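Local coordinates for NADH oxidoreductase (PDB 3PI7) that probably acts as an NADPH:quinone reductase of the zinc-binding-dehydrogenase-like family, pairing a GroES-like fold with an NAD(P)-binding Rossmann fold, at the interface of chains A and B. Residues are numbered along the deposited sequence; one frame, centred on the assembly and turned at random. Chains: chain A/B, NADH oxidoreductase.

Contact 1: the interface of chains A and B. Residues chain A 242, 261, 264, 270; chain B 273-275.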
loop_
_atom_site.group_PDB
_atom_site.type_symbol
_atom_site.label_atom_id
_atom_site.label_comp_id
_atom_site.label_asym_id
_atom_site.label_seq_id
_atom_site.Cartn_x
_atom_site.Cartn_y
_atom_site.Cartn_z
ATOM N N THR A 242 -11.095 -7.430 -2.454
ATOM C CA THR A 242 -9.711 -7.835 -2.675
ATOM C C THR A 242 -9.725 -8.877 -3.790
ATOM O O THR A 242 -10.607 -8.823 -4.652
ATOM C CB THR A 242 -8.936 -8.247 -1.395
ATOM O OG1 THR A 242 -9.259 -9.593 -1.025
ATOM C CG2 THR A 242 -9.168 -7.288 -0.236
ATOM N N ILE A 261 -8.340 -0.914 1.451
ATOM C CA ILE A 261 -8.971 -2.216 1.697
ATOM C C ILE A 261 -9.709 -2.158 3.026
ATOM O O ILE A 261 -9.095 -1.831 4.038
ATOM C CB ILE A 261 -7.880 -3.321 1.680
ATOM C CG1 ILE A 261 -7.348 -3.485 0.236
ATOM C CG2 ILE A 261 -8.465 -4.637 2.228
ATOM C CD1 ILE A 261 -6.180 -4.500 -0.002
ATOM N N ARG A 264 -12.507 -8.356 2.961
ATOM C CA ARG A 264 -11.839 -9.405 2.170
ATOM C C ARG A 264 -12.869 -10.427 1.753
ATOM O O ARG A 264 -12.772 -11.588 2.127
ATOM C CB ARG A 264 -10.691 -10.053 2.975
ATOM C CG ARG A 264 -9.658 -10.741 2.065
ATOM C CD ARG A 264 -8.835 -11.807 2.764
ATOM N NE ARG A 264 -7.999 -12.527 1.804
ATOM C CZ ARG A 264 -7.022 -13.365 2.135
ATOM N NH1 ARG A 264 -6.715 -13.567 3.410
ATOM N NH2 ARG A 264 -6.303 -13.959 1.192
ATOM N N THR A 270 -4.532 -11.894 -3.642
ATOM C CA THR A 270 -4.560 -10.479 -4.009
ATOM C C THR A 270 -3.171 -10.126 -4.522
ATOM O O THR A 270 -2.197 -10.122 -3.761
ATOM C CB THR A 270 -5.009 -9.602 -2.856
ATOM O OG1 THR A 270 -6.295 -10.020 -2.435
ATOM C CG2 THR A 270 -5.070 -8.140 -3.230
ATOM N N ARG B 273 -0.338 -11.393 0.942
ATOM C CA ARG B 273 -0.758 -12.670 1.505
ATOM C C ARG B 273 -2.001 -12.553 2.384
ATOM O O ARG B 273 -2.918 -13.363 2.244
ATOM C CB ARG B 273 0.372 -13.316 2.317
ATOM C CG ARG B 273 0.108 -14.796 2.577
ATOM C CD ARG B 273 1.205 -15.426 3.409
ATOM N NE ARG B 273 2.471 -15.526 2.672
ATOM C CZ ARG B 273 3.588 -16.037 3.180
ATOM N NH1 ARG B 273 3.611 -16.488 4.426
ATOM N NH2 ARG B 273 4.694 -16.091 2.448
ATOM N N GLU B 274 -2.030 -11.563 3.276
ATOM C CA GLU B 274 -3.164 -11.393 4.181
ATOM C C GLU B 274 -3.627 -9.960 4.127
ATOM O O GLU B 274 -3.148 -9.141 4.919
ATOM C CB GLU B 274 -2.748 -11.769 5.614
ATOM C CG GLU B 274 -2.470 -13.246 5.853
ATOM C CD GLU B 274 -3.622 -14.212 5.622
ATOM O OE1 GLU B 274 -4.786 -13.849 5.911
ATOM O OE2 GLU B 274 -3.350 -15.346 5.162
ATOM N N PRO B 275 -4.515 -9.588 3.178
ATOM C CA PRO B 275 -4.951 -8.186 3.109
ATOM C C PRO B 275 -5.571 -7.674 4.411
ATOM O O PRO B 275 -5.496 -6.475 4.669
ATOM C CB PRO B 275 -5.986 -8.179 1.963
ATOM C CG PRO B 275 -5.577 -9.316 1.114
ATOM C CD PRO B 275 -5.148 -10.382 2.111
#
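A:Arg264 NH1, a terminal guanidinium nitrogen, meets the carboxylate oxygen OE1 of B:Glu274 at 3.2 Å in a salt bridge across the subunit boundary. The pairing is electrostatic and not a hydrogen bond, since the N-H is not aimed at the oxygen; the guanidinium and carboxylate planes stand 78° apart. The side chain of B:Glu274, bent at chi2, is poorly ordered, which suggests a loose partner. The firmer contact is made by the flat of the same guanidinium group: CD of B:Pro275 sits over its centre, 3.5 Å from CZ, with the ring crossing the arginine side chain at about a right angle. A:Arg264 gets there as an extended rod from CG to NE, its CG trans to the backbone N (chi1 -159°), and NH2 ends 3.6 Å from the backbone O of B:Arg273. Putting an alanine at A:Arg264 would probably leave the B:Glu274 carboxylate without its opposite charge and uncover the CD side of B:Pro275. The proline is the wedge of this patch, which belongs to the two-fold interface of the dimer in the crystal, and it buries 75 Å² against chain A. Its other carbons enter a seat of mixed character. CG comes 3.7 Å from the hydroxyl OG1 of A:Thr270, a packing contact, while that hydroxyl receives a weak hydrogen bond from OG1 of A:Thr242. CB faces methyl groups from two residues: CG2 of A:Thr242 at 4.0 Å and, from the end of strand 258-261, CD1 of A:Ile261 at 4.2 Å.

Contact 2: the interface of chains A and B. Residues chain A 269-272; chain B 269-272.
Strands 270-272 of the two chains run antiparallel across the two-fold axis, A:Val271 opposite B:Val271, forming a short antiparallel two-stranded sheet between two Rossmann-fold dehydrogenase subunits. The N-H of B:Ile272 donates to the carbonyl O of A:Thr270 at 2.8 Å, and its twin runs from A:Ile272 N to B:Thr270 O; both are nearly straight, 161° at the hydrogen. Water extends this ladder at both ends. Water 1 is 2.8 Å from the amide N of A:Thr270 and 2.6 Å from the carbonyl O of B:Ile272; water 2 links B:Thr270 N with A:Ile272 O in the same way. Side chains pack on opposite faces of the ribbon. On one, the valines meet obliquely through their CG2 methyls, 4.0 Å apart. With CG1 trans to the backbone N (chi1 172°), each valine sends that other methyl beside the opposite threonine carbonyl, A:Val271 CG1 lying 3.6 Å from B:Thr270 O. On the other face the isoleucines cross at about a right angle, each by its longer branch: A:Ile272 CG1 rests 3.9 Å from B:Ile272 CD1, and the reciprocal pair matches it. A chi2 of 164° extends that branch, carrying CD1 across the partner's CG1.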
loop_
_atom_site.group_PDB
_atom_site.type_symbol
_atom_site.label_atom_id
_atom_site.label_comp_id
_atom_site.label_asym_id
_atom_site.label_seq_id
_atom_site.Cartn_x
_atom_site.Cartn_y
_atom_site.Cartn_z
ATOM N N ALA A 269 -6.010 -15.102 -4.045
ATOM C CA ALA A 269 -4.778 -14.303 -3.954
ATOM C C ALA A 269 -4.970 -12.884 -4.459
ATOM O O ALA A 269 -5.522 -12.675 -5.546
ATOM C CB ALA A 269 -3.652 -14.988 -4.744
ATOM N N THR A 270 -4.532 -11.894 -3.642
ATOM C CA THR A 270 -4.560 -10.479 -4.009
ATOM C C THR A 270 -3.171 -10.126 -4.522
ATOM O O THR A 270 -2.197 -10.122 -3.761
ATOM C CB THR A 270 -5.009 -9.602 -2.856
ATOM O OG1 THR A 270 -6.295 -10.020 -2.435
ATOM C CG2 THR A 270 -5.070 -8.140 -3.230
ATOM N N VAL A 271 -3.093 -9.851 -5.812
ATOM C CA VAL A 271 -1.819 -9.593 -6.480
ATOM C C VAL A 271 -1.670 -8.112 -6.769
ATOM O O VAL A 271 -2.625 -7.474 -7.192
ATOM C CB VAL A 271 -1.706 -10.434 -7.790
ATOM C CG1 VAL A 271 -0.486 -10.043 -8.623
ATOM C CG2 VAL A 271 -1.688 -11.933 -7.498
ATOM N N ILE A 272 -0.477 -7.564 -6.551
ATOM C CA ILE A 272 -0.115 -6.221 -7.041
ATOM C C ILE A 272 0.446 -6.544 -8.426
ATOM O O ILE A 272 1.608 -6.974 -8.550
ATOM C CB ILE A 272 0.882 -5.496 -6.130
ATOM C CG1 ILE A 272 0.365 -5.399 -4.679
ATOM C CG2 ILE A 272 1.190 -4.114 -6.721
ATOM C CD1 ILE A 272 1.474 -5.042 -3.606
ATOM N N ALA B 269 4.834 -13.006 -9.383
ATOM C CA ALA B 269 3.663 -12.351 -8.779
ATOM C C ALA B 269 3.935 -11.868 -7.366
ATOM O O ALA B 269 4.464 -12.619 -6.537
ATOM C CB ALA B 269 2.468 -13.317 -8.778
ATOM N N THR B 270 3.592 -10.584 -7.096
ATOM C CA THR B 270 3.704 -9.985 -5.767
ATOM C C THR B 270 2.327 -10.067 -5.125
ATOM O O THR B 270 1.380 -9.408 -5.569
ATOM C CB THR B 270 4.249 -8.570 -5.825
ATOM O OG1 THR B 270 5.516 -8.593 -6.457
ATOM C CG2 THR B 270 4.397 -7.950 -4.456
ATOM N N VAL B 271 2.225 -10.892 -4.098
ATOM C CA VAL B 271 0.951 -11.163 -3.435
ATOM C C VAL B 271 0.893 -10.451 -2.098
ATOM O O VAL B 271 1.875 -10.445 -1.368
ATOM C CB VAL B 271 0.739 -12.700 -3.262
ATOM C CG1 VAL B 271 -0.479 -13.019 -2.394
ATOM C CG2 VAL B 271 0.628 -13.410 -4.609
ATOM N N ILE B 272 -0.251 -9.857 -1.772
ATOM C CA ILE B 272 -0.537 -9.372 -0.408
ATOM C C ILE B 272 -1.163 -10.612 0.230
ATOM O O ILE B 272 -2.355 -10.899 0.012
ATOM C CB ILE B 272 -1.452 -8.142 -0.385
ATOM C CG1 ILE B 272 -0.883 -6.990 -1.239
ATOM C CG2 ILE B 272 -1.684 -7.716 1.070
ATOM C CD1 ILE B 272 -1.930 -5.858 -1.601
HETATM O O HOH W 1 -4.021 -12.651 -1.042
HETATM O O HOH W 2 3.115 -9.003 -9.302
#

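Contact 1 and contact 2 have C-alpha centres about 8 Å apart and share A:Thr270, whose side chain faces the proline in contact 1 while its backbone joins the strand pairing of contact 2. In chain B the segments follow directly: strand 270-272 ends where residues 273-275 begin, just ahead of helix 276-280. The strand pairing is therefore likely to fix where the following proline meets the neighbouring subunit. Two-fold symmetry repeats contact 1 with the chains exchanged, flanking the central contact 2. The continuous patch is consistent with a dimer, although the coordinates alone do not prove one in solution.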